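RILP-like protein 2 (Mus musculus, PDB 4KP3) takes part in cell shape control and dendritic spine formation and in protein transport, including removal of proteins from primary cilia. Local coordinates at residues D35-I40 and R66-L71. Numbering follows the deposited sequence. Where two conformers were deposited one is given.
Sequences DDVYDI and RVMEML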
ATOM      1  N   ASP E  35     -10.820 -13.174   5.568  1.00 44.29           N
ATOM      2  CA  ASP E  35      -9.577 -13.775   6.053  1.00 44.85           C
ATOM      3  C   ASP E  35      -8.403 -13.485   5.115  1.00 46.47           C
ATOM      4  O   ASP E  35      -7.303 -13.175   5.574  1.00 49.71           O
ATOM      5  CB  ASP E  35      -9.730 -15.287   6.232  1.00 46.06           C
ATOM      6  CG  ASP E  35     -10.492 -15.654   7.491  1.00 50.08           C
ATOM      7  OD1 ASP E  35     -10.488 -14.844   8.441  1.00 45.35           O
ATOM      8  OD2 ASP E  35     -11.087 -16.754   7.532  1.00 53.23           O
ATOM      9  N   ASP E  36      -8.644 -13.591   3.809  1.00 39.94           N
ATOM     10  CA  ASP E  36      -7.617 -13.292   2.811  1.00 38.44           C
ATOM     11  C   ASP E  36      -7.147 -11.845   2.913  1.00 35.34           C
ATOM     12  O   ASP E  36      -5.959 -11.557   2.776  1.00 43.01           O
ATOM     13  CB  ASP E  36      -8.130 -13.563   1.398  1.00 39.43           C
ATOM     14  CG  ASP E  36      -8.367 -15.034   1.135  1.00 46.24           C
ATOM     15  OD1 ASP E  36      -7.707 -15.872   1.784  1.00 48.27           O
ATOM     16  OD2 ASP E  36      -9.211 -15.349   0.270  1.00 53.16           O
ATOM     17  N   VAL E  37      -8.087 -10.941   3.162  1.00 31.51           N
ATOM     18  CA  VAL E  37      -7.766  -9.527   3.317  1.00 36.95           C
ATOM     19  C   VAL E  37      -6.884  -9.328   4.553  1.00 41.18           C
ATOM     20  O   VAL E  37      -5.877  -8.619   4.503  1.00 41.12           O
ATOM     21  CB  VAL E  37      -9.053  -8.675   3.423  1.00 33.62           C
ATOM     22  CG1 VAL E  37      -8.727  -7.219   3.710  1.00 26.50           C
ATOM     23  CG2 VAL E  37      -9.876  -8.803   2.153  1.00 24.57           C
ATOM     24  N   TYR E  38      -7.267  -9.969   5.653  1.00 30.78           N
ATOM     25  CA  TYR E  38      -6.483  -9.936   6.889  1.00 38.68           C
ATOM     26  C   TYR E  38      -5.058 -10.452   6.679  1.00 35.80           C
ATOM     27  O   TYR E  38      -4.103  -9.902   7.229  1.00 35.17           O
ATOM     28  CB  TYR E  38      -7.177 -10.751   7.982  1.00 40.26           C
ATOM     29  CG  TYR E  38      -8.583 -10.292   8.290  1.00 41.98           C
ATOM     30  CD1 TYR E  38      -8.969  -8.979   8.060  1.00 37.98           C
ATOM     31  CD2 TYR E  38      -9.527 -11.173   8.799  1.00 43.11           C
ATOM     32  CE1 TYR E  38     -10.249  -8.554   8.332  1.00 38.99           C
ATOM     33  CE2 TYR E  38     -10.814 -10.757   9.076  1.00 40.64           C
ATOM     34  CZ  TYR E  38     -11.169  -9.444   8.841  1.00 41.74           C
ATOM     35  OH  TYR E  38     -12.450  -9.019   9.113  1.00 35.93           O
ATOM     36  N   ASP E  39      -4.923 -11.506   5.881  1.00 34.22           N
ATOM     37  CA  ASP E  39      -3.612 -12.068   5.567  1.00 30.55           C
ATOM     38  C   ASP E  39      -2.746 -11.065   4.811  1.00 37.80           C
ATOM     39  O   ASP E  39      -1.600 -10.823   5.188  1.00 35.30           O
ATOM     40  CB  ASP E  39      -3.748 -13.363   4.758  1.00 35.38           C
ATOM     41  CG  ASP E  39      -4.258 -14.524   5.591  1.00 45.24           C
ATOM     42  OD1 ASP E  39      -4.234 -14.427   6.837  1.00 45.69           O
ATOM     43  OD2 ASP E  39      -4.675 -15.541   5.000  1.00 52.71           O
ATOM     44  N   ILE E  40      -3.307 -10.482   3.752  1.00 32.50           N
ATOM     45  CA  ILE E  40      -2.627  -9.460   2.961  1.00 29.04           C
ATOM     46  C   ILE E  40      -2.195  -8.297   3.847  1.00 26.35           C
ATOM     47  O   ILE E  40      -1.094  -7.763   3.701  1.00 36.25           O
ATOM     48  CB  ILE E  40      -3.545  -8.924   1.837  1.00 33.46           C
ATOM     49  CG1 ILE E  40      -3.878 -10.032   0.838  1.00 36.00           C
ATOM     50  CG2 ILE E  40      -2.897  -7.748   1.110  1.00 30.07           C
ATOM     51  CD1 ILE E  40      -4.913  -9.626  -0.207  1.00 27.03           C
ATOM     52  N   ARG E  66      -6.470   2.399   5.222  1.00 31.03           N
ATOM     53  CA  ARG E  66      -7.768   2.814   4.692  0.55 26.18           C
ATOM     54  C   ARG E  66      -8.150   2.005   3.449  1.00 29.41           C
ATOM     55  O   ARG E  66      -9.292   1.570   3.310  1.00 28.19           O
ATOM     56  CB  ARG E  66      -7.763   4.312   4.372  0.55 25.20           C
ATOM     57  CG  ARG E  66      -9.081   4.852   3.828  0.55 28.55           C
ATOM     58  CD  ARG E  66     -10.204   4.770   4.857  0.55 31.23           C
ATOM     59  NE  ARG E  66      -9.849   5.418   6.118  0.55 32.23           N
ATOM     60  CZ  ARG E  66      -9.985   6.719   6.358  0.55 34.20           C
ATOM     61  NH1 ARG E  66     -10.464   7.523   5.417  0.55 31.33           N
ATOM     62  NH2 ARG E  66      -9.635   7.217   7.536  0.55 26.13           N
ATOM     63  N   VAL E  67      -7.192   1.806   2.547  1.00 21.96           N
ATOM     64  CA  VAL E  67      -7.442   1.010   1.350  1.00 21.90           C
ATOM     65  C   VAL E  67      -7.844  -0.424   1.707  1.00 29.89           C
ATOM     66  O   VAL E  67      -8.799  -0.960   1.147  1.00 28.91           O
ATOM     67  CB  VAL E  67      -6.220   1.011   0.393  1.00 30.87           C
ATOM     68  CG1 VAL E  67      -6.332  -0.103  -0.642  1.00 26.48           C
ATOM     69  CG2 VAL E  67      -6.087   2.362  -0.300  1.00 31.48           C
ATOM     70  N   MET E  68      -7.126  -1.034   2.647  1.00 28.28           N
ATOM     71  CA  MET E  68      -7.427  -2.398   3.072  1.00 27.85           C
ATOM     72  C   MET E  68      -8.783  -2.477   3.775  1.00 30.21           C
ATOM     73  O   MET E  68      -9.525  -3.444   3.597  1.00 25.77           O
ATOM     74  CB  MET E  68      -6.315  -2.955   3.973  1.00 22.92           C
ATOM     75  CG  MET E  68      -4.960  -3.062   3.298  1.00 23.22           C
ATOM     76  SD  MET E  68      -5.008  -4.124   1.843  1.00 36.43           S
ATOM     77  CE  MET E  68      -5.579  -5.665   2.543  1.00 39.40           C
ATOM     78  N   GLU E  69      -9.097  -1.457   4.573  1.00 28.39           N
ATOM     79  CA  GLU E  69     -10.418  -1.328   5.191  1.00 26.05           C
ATOM     80  C   GLU E  69     -11.539  -1.340   4.147  1.00 35.14           C
ATOM     81  O   GLU E  69     -12.554  -2.029   4.314  1.00 33.57           O
ATOM     82  CB  GLU E  69     -10.499  -0.048   6.034  1.00 23.69           C
ATOM     83  CG  GLU E  69      -9.810  -0.143   7.392  1.00 30.92           C
ATOM     84  CD  GLU E  69      -9.768   1.181   8.139  1.00 34.48           C
ATOM     85  OE1 GLU E  69      -9.934   2.241   7.504  1.00 32.85           O
ATOM     86  OE2 GLU E  69      -9.560   1.157   9.370  1.00 41.80           O
ATOM     87  N   MET E  70     -11.347  -0.584   3.068  1.00 26.85           N
ATOM     88  CA  MET E  70     -12.351  -0.507   2.010  1.00 27.71           C
ATOM     89  C   MET E  70     -12.460  -1.844   1.304  1.00 29.36           C
ATOM     90  O   MET E  70     -13.556  -2.283   0.953  1.00 28.59           O
ATOM     91  CB  MET E  70     -12.025   0.617   1.020  1.00 31.42           C
ATOM     92  CG  MET E  70     -12.125   1.999   1.650  1.00 39.30           C
ATOM     93  SD  MET E  70     -11.784   3.356   0.525  1.00 53.75           S
ATOM     94  CE  MET E  70     -10.193   2.872  -0.104  1.00 38.18           C
ATOM     95  N   LEU E  71     -11.316  -2.495   1.121  1.00 30.09           N
ATOM     96  CA  LEU E  71     -11.270  -3.825   0.532  1.00 24.31           C
ATOM     97  C   LEU E  71     -12.014  -4.828   1.409  1.00 25.73           C
ATOM     98  O   LEU E  71     -12.817  -5.611   0.905  1.00 33.06           O
ATOM     99  CB  LEU E  71      -9.819  -4.267   0.330  1.00 31.62           C
ATOM    100  CG  LEU E  71      -9.613  -5.588  -0.408  1.00 33.04           C
ATOM    101  CD1 LEU E  71     -10.115  -5.465  -1.819  1.00 33.30           C
ATOM    102  CD2 LEU E  71      -8.149  -5.984  -0.412  1.00 37.79           C
TER
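Val37 faces Met68 and Leu71 across two antiparallel helices of the RH1 domain. Its two methyls divide the work. Val37 CG1 stands anti to its own backbone nitrogen and lies 3.7 Å from Met68 CE. CG2 meets the branch point of Leu71, with Val37 CG2 4.1 Å from Leu71 CG. The Val37 side chain also touches Glu72 and Val75, further along helix 55-100. The backbone takes part too: Val37 O is 3.6 Å from Met68 CE, a van der Waals contact. The same oxygen accepts a hydrogen bond from Ser41 OG, one turn on.

The CB of Tyr38 points away from segment 66-71, yet the end of the side chain comes nearer, and Tyr38 OH hydrogen-bonds Glu72 OE2.

Ile40 meets the same methyl from a second direction. Its branch methyl is in touch, with Ile40 CG2 3.7 Å from Met68 CE. Here the two side chains run roughly at right angles. Met68 is bent at both of its outer torsions, and this folded shape brings CE into the groove between Val37 and Ile40. Ile40 also packs on Ala24 and Leu25 of helix 22-25, and on Met70 of the second subunit.

The segment axes are 10.2 Å apart and run at 168°, the geometry of a helical hairpin. Leu71 reaches on to Leu74 of the second subunit, and Met68 to an apolar side chain of another protein's chain. No hydrogen bond or salt bridge crosses between the two segments. Their cohesion is therefore apolar, and this small buried patch is continuous with the packing between subunits.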